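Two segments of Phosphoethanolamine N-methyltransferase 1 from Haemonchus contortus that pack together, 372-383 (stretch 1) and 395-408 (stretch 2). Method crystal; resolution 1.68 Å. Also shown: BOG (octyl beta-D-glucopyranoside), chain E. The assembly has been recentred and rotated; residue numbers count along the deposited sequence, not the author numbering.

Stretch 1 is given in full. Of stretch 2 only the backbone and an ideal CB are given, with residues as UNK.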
# COMPACT_ATOMS: atom_id res chain seq x y z
N PHE A 372 -10.09 14.12 -10.35
CA PHE A 372 -11.11 13.08 -10.39
C PHE A 372 -12.44 13.66 -10.84
O PHE A 372 -12.63 14.88 -10.80
CB PHE A 372 -11.27 12.44 -9.02
CG PHE A 372 -10.09 11.62 -8.59
CD1 PHE A 372 -10.07 10.25 -8.81
CD2 PHE A 372 -9.00 12.22 -7.98
CE1 PHE A 372 -8.98 9.49 -8.42
CE2 PHE A 372 -7.91 11.46 -7.59
CZ PHE A 372 -7.90 10.09 -7.81
N ASP A 373 -13.37 12.80 -11.25
CA ASP A 373 -14.63 13.26 -11.83
C ASP A 373 -15.77 13.46 -10.82
O ASP A 373 -16.73 14.17 -11.09
CB ASP A 373 -15.09 12.32 -12.95
CG ASP A 373 -14.17 12.38 -14.16
OD1 ASP A 373 -14.22 13.40 -14.89
OD2 ASP A 373 -13.41 11.41 -14.39
N CYS A 374 -15.64 12.83 -9.65
CA CYS A 374 -16.64 12.90 -8.60
C CYS A 374 -16.08 12.28 -7.32
O CYS A 374 -15.04 11.61 -7.35
CB CYS A 374 -17.90 12.14 -9.01
SG CYS A 374 -17.61 10.37 -9.22
N MSE A 375 -16.75 12.52 -6.20
CA MSE A 375 -16.40 11.88 -4.94
C MSE A 375 -17.59 11.14 -4.34
O MSE A 375 -18.70 11.68 -4.32
CB MSE A 375 -15.90 12.91 -3.93
CG MSE A 375 -15.91 12.39 -2.49
SE MSE A 375 -14.82 13.45 -1.27
CE MSE A 375 -16.04 14.99 -1.09
N VAL A 376 -17.37 9.92 -3.87
CA VAL A 376 -18.34 9.18 -3.08
C VAL A 376 -17.63 8.78 -1.79
O VAL A 376 -16.53 8.23 -1.85
CB VAL A 376 -18.83 7.92 -3.80
CG1 VAL A 376 -19.87 7.19 -2.97
CG2 VAL A 376 -19.41 8.28 -5.17
N ALA A 377 -18.23 9.07 -0.64
CA ALA A 377 -17.53 8.80 0.62
C ALA A 377 -18.47 8.49 1.76
O ALA A 377 -19.61 8.96 1.79
CB ALA A 377 -16.64 9.97 0.99
N THR A 378 -17.98 7.70 2.71
CA THR A 378 -18.67 7.46 3.96
C THR A 378 -17.86 8.14 5.06
O THR A 378 -16.64 8.13 5.00
CB THR A 378 -18.82 5.93 4.25
OG1 THR A 378 -17.54 5.29 4.13
CG2 THR A 378 -19.78 5.27 3.26
N GLU A 379 -18.53 8.75 6.04
CA GLU A 379 -17.86 9.34 7.21
C GLU A 379 -16.86 10.47 6.93
O GLU A 379 -15.91 10.65 7.70
CB GLU A 379 -17.13 8.27 8.03
CG GLU A 379 -18.01 7.24 8.66
CD GLU A 379 -17.21 6.22 9.45
OE1 GLU A 379 -16.43 5.46 8.83
OE2 GLU A 379 -17.36 6.18 10.69
N LEU A 380 -17.05 11.22 5.86
CA LEU A 380 -16.12 12.31 5.54
C LEU A 380 -16.12 13.42 6.60
O LEU A 380 -15.08 13.73 7.18
CB LEU A 380 -16.42 12.92 4.17
CG LEU A 380 -15.45 14.02 3.73
CD1 LEU A 380 -14.09 13.44 3.36
CD2 LEU A 380 -16.04 14.83 2.58
N LEU A 381 -17.29 14.01 6.83
CA LEU A 381 -17.41 15.09 7.81
C LEU A 381 -17.16 14.59 9.23
O LEU A 381 -16.65 15.32 10.07
CB LEU A 381 -18.80 15.74 7.73
CG LEU A 381 -19.37 16.03 6.34
CD1 LEU A 381 -20.74 16.69 6.45
CD2 LEU A 381 -18.44 16.91 5.55
N ALA A 382 -17.50 13.33 9.47
CA ALA A 382 -17.38 12.74 10.79
C ALA A 382 -15.92 12.58 11.23
O ALA A 382 -15.61 12.73 12.41
CB ALA A 382 -18.09 11.39 10.82
N THR A 383 -15.03 12.31 10.28
CA THR A 383 -13.65 11.97 10.61
C THR A 383 -12.59 13.00 10.20
O THR A 383 -11.46 12.96 10.71
CB THR A 383 -13.25 10.59 10.02
OG1 THR A 383 -13.16 10.69 8.60
CG2 THR A 383 -14.27 9.54 10.38
N UNK A 395 -7.99 18.23 -6.09
CA UNK A 395 -7.91 17.00 -6.88
C UNK A 395 -9.23 16.66 -7.59
O UNK A 395 -9.39 15.56 -8.10
CB UNK A 395 -7.50 15.84 -5.98
N UNK A 396 -10.16 17.62 -7.63
CA UNK A 396 -11.44 17.45 -8.33
C UNK A 396 -11.53 18.30 -9.59
O UNK A 396 -11.03 19.44 -9.60
CB UNK A 396 -12.60 17.80 -7.40
N UNK A 397 -12.18 17.79 -10.63
CA UNK A 397 -12.45 18.62 -11.80
C UNK A 397 -13.40 19.74 -11.40
O UNK A 397 -14.06 19.65 -10.37
CB UNK A 397 -13.04 17.79 -12.94
N UNK A 398 -13.45 20.82 -12.20
CA UNK A 398 -14.45 21.85 -11.91
C UNK A 398 -15.85 21.24 -11.91
O UNK A 398 -16.14 20.44 -12.79
CB UNK A 398 -14.37 22.99 -12.93
N UNK A 399 -16.67 21.60 -10.92
CA UNK A 399 -18.06 21.16 -10.83
C UNK A 399 -18.24 19.67 -10.55
O UNK A 399 -19.33 19.14 -10.76
CB UNK A 399 -18.78 21.51 -12.13
N UNK A 400 -17.19 19.00 -10.10
CA UNK A 400 -17.31 17.60 -9.71
C UNK A 400 -18.41 17.49 -8.66
O UNK A 400 -18.53 18.35 -7.79
CB UNK A 400 -15.98 17.05 -9.18
N UNK A 401 -19.23 16.45 -8.76
CA UNK A 401 -20.32 16.23 -7.81
C UNK A 401 -19.87 15.28 -6.73
O UNK A 401 -19.04 14.40 -6.96
CB UNK A 401 -21.57 15.69 -8.51
N UNK A 402 -20.41 15.45 -5.53
CA UNK A 402 -20.07 14.57 -4.42
C UNK A 402 -21.34 14.00 -3.81
O UNK A 402 -22.42 14.58 -3.93
CB UNK A 402 -19.25 15.32 -3.36
N UNK A 403 -21.20 12.83 -3.18
CA UNK A 403 -22.28 12.20 -2.45
C UNK A 403 -21.69 11.68 -1.15
O UNK A 403 -20.73 10.90 -1.16
CB UNK A 403 -22.94 11.08 -3.26
N UNK A 404 -22.24 12.12 -0.02
CA UNK A 404 -21.71 11.72 1.28
C UNK A 404 -22.77 10.99 2.08
O UNK A 404 -23.91 11.45 2.16
CB UNK A 404 -21.20 12.94 2.06
N UNK A 405 -22.41 9.86 2.68
CA UNK A 405 -23.26 9.21 3.68
C UNK A 405 -22.60 9.48 5.02
O UNK A 405 -21.41 9.21 5.20
CB UNK A 405 -23.43 7.71 3.42
N UNK A 406 -23.35 10.04 5.95
CA UNK A 406 -22.76 10.49 7.21
C UNK A 406 -23.48 9.96 8.44
O UNK A 406 -24.69 10.13 8.56
CB UNK A 406 -22.75 12.02 7.26
N UNK A 407 -22.73 9.34 9.36
CA UNK A 407 -23.31 8.99 10.66
C UNK A 407 -23.41 10.23 11.56
O UNK A 407 -22.47 11.01 11.67
CB UNK A 407 -22.47 7.91 11.34
N UNK A 408 -24.57 10.44 12.16
CA UNK A 408 -24.78 11.56 13.07
C UNK A 408 -25.56 11.10 14.28
O UNK A 408 -26.09 10.00 14.31
CB UNK A 408 -25.51 12.71 12.37
C1 BOG E . -7.80 11.73 -13.90
O1 BOG E . -6.94 10.95 -13.15
C2 BOG E . -7.03 12.66 -14.81
O2 BOG E . -6.30 13.58 -14.01
C3 BOG E . -7.96 13.42 -15.70
O3 BOG E . -7.20 14.26 -16.61
C4 BOG E . -8.85 12.50 -16.47
O4 BOG E . -9.80 13.25 -17.26
C5 BOG E . -9.61 11.57 -15.54
O5 BOG E . -8.68 10.82 -14.68
C6 BOG E . -10.41 10.60 -16.29
O6 BOG E . -11.67 10.55 -15.70
C1' BOG E . -7.47 10.65 -11.86
C2' BOG E . -6.40 9.82 -11.10
C3' BOG E . -6.00 8.57 -11.87
C4' BOG E . -6.23 7.30 -11.32
C5' BOG E . -6.53 6.12 -12.28
C6' BOG E . -6.60 4.76 -11.57
C7' BOG E . -8.03 4.37 -11.10
C8' BOG E . -8.58 3.25 -11.91

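Position 395 points its CA-to-CB bond sideways, with the ideal CB 4.4 Å from Phe372 CD2; an apolar chain that can lie along a ring suits. It is Ile395, whose CD1 comes 4.2 Å from Phe372 CD2.

At 396, bridged in parallel to Phe372, CB shares a sheet face with Phe372 and Met375. A long, flexible apolar chain could fold between them. Met396, a selenomethionine, does: CE reaches Phe372 CB at 3.6 Å and SE lies 4.4 Å from Met375 CB.

Position 397 points toward stretch 1, near the carboxylate of Asp373 and the glucoside's hydroxyls, so lysine or arginine fits, a polar chain less fully. Lys397 runs out extended; NZ forms a salt bridge with Asp373 OD1 at 3.1 Å and donates to BOG O4 at 2.7 Å.

Positions 398 and 399 have nothing of stretch 1 near CB. With phi/psi of -57/136 then 67/17, they are the corners of a type II turn: the first welcomes proline, the second favours glycine or asparagine. They are Pro398 and Glu399.

At 400 the ideal CB stands 3.5 Å from Asp373 O, which favours a small residue: Ala400.

Position 401 shares a face with Cys374 but at a distance, so many chains would do; Lys401 leads its end away. Its O accepts from Met375 N at 3.1 Å.

Position 402, beside Met375, suits a beta-branched or other apolar residue. Val402 places CG1 3.6 Å from Met375 CE.

Position 403 faces the side of Val376, again inviting an aliphatic residue; Val403 N donates to Met375 O at 3.0 Å, and its O accepts from Ala377 N at 3.1 Å.

At 404, small Ala377 leaves room bounded by Met375, Leu380 and Leu381, calling for a larger aliphatic. Leu404 fills it, CD2 lying 3.8 Å from Leu380 CD2 and CD1 4.1 Å from Leu381 CD2.

Position 405 looks along Thr378 CG2, 4.4 Å from the ideal CB; Leu, Ile or Val would serve. It is Leu405, whose O receives Glu379 N at 3.0 Å.

Position 406 starts sideways, yet amides at a helix start lie within reach, so an acceptor of glutamate or glutamine length is apt. Glu406 takes Leu381 N on OE2 (3.0 Å) and Ala382 N on OE1 (3.3 Å).

Position 407, phi -76°, allows proline against aliphatic carbons; Pro407 CD meets Glu379 CG at 3.8 Å. Position 408 touches nothing here; it is Val408.

Stretch 2 395-408: IMKPEAKVVLLEPV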
# COMPACT_ATOMS: atom_id res chain seq x y z
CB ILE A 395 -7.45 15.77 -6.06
CG1 ILE A 395 -8.48 15.39 -5.00
CG2 ILE A 395 -6.10 16.01 -5.42
CD1 ILE A 395 -8.15 14.10 -4.27
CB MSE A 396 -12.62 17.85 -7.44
CG MSE A 396 -12.92 16.93 -6.30
SE MSE A 396 -13.52 15.16 -6.88
CE MSE A 396 -12.11 14.18 -6.00
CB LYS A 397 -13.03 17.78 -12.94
CG LYS A 397 -12.04 16.78 -13.50
CD LYS A 397 -12.31 16.46 -14.96
CE LYS A 397 -11.55 15.21 -15.38
NZ LYS A 397 -12.07 14.65 -16.66
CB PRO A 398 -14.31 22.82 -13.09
CG PRO A 398 -12.89 22.67 -13.52
CD PRO A 398 -12.55 21.22 -13.29
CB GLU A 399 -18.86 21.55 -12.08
CG GLU A 399 -18.71 23.01 -12.49
CD GLU A 399 -19.71 23.42 -13.55
OE1 GLU A 399 -19.64 22.89 -14.68
OE2 GLU A 399 -20.58 24.27 -13.25
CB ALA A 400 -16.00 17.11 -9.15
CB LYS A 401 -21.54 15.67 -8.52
CG LYS A 401 -22.13 16.58 -9.58
CD LYS A 401 -23.27 15.91 -10.32
CE LYS A 401 -23.62 16.67 -11.58
NZ LYS A 401 -23.85 18.10 -11.28
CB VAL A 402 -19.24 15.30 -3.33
CG1 VAL A 402 -18.05 16.00 -3.95
CG2 VAL A 402 -20.11 16.30 -2.59
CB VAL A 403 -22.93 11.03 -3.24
CG1 VAL A 403 -24.05 10.39 -2.45
CG2 VAL A 403 -23.45 11.51 -4.58
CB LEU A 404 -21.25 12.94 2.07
CG LEU A 404 -20.35 13.92 1.33
CD1 LEU A 404 -20.08 15.13 2.20
CD2 LEU A 404 -19.05 13.25 0.94
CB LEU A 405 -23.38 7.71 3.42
CG LEU A 405 -24.27 6.89 4.37
CD1 LEU A 405 -25.70 7.42 4.41
CD2 LEU A 405 -24.26 5.42 3.96
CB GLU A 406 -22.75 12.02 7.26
CG GLU A 406 -21.79 12.66 6.29
CD GLU A 406 -20.35 12.35 6.62
OE1 GLU A 406 -20.03 12.14 7.81
OE2 GLU A 406 -19.53 12.32 5.67
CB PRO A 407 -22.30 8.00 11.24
CG PRO A 407 -21.00 8.40 10.63
CD PRO A 407 -21.34 8.87 9.23
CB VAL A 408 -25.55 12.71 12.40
CG1 VAL A 408 -24.83 13.20 11.16
CG2 VAL A 408 -26.98 12.28 12.07
O HOH W 1 -19.50 14.54 -11.55
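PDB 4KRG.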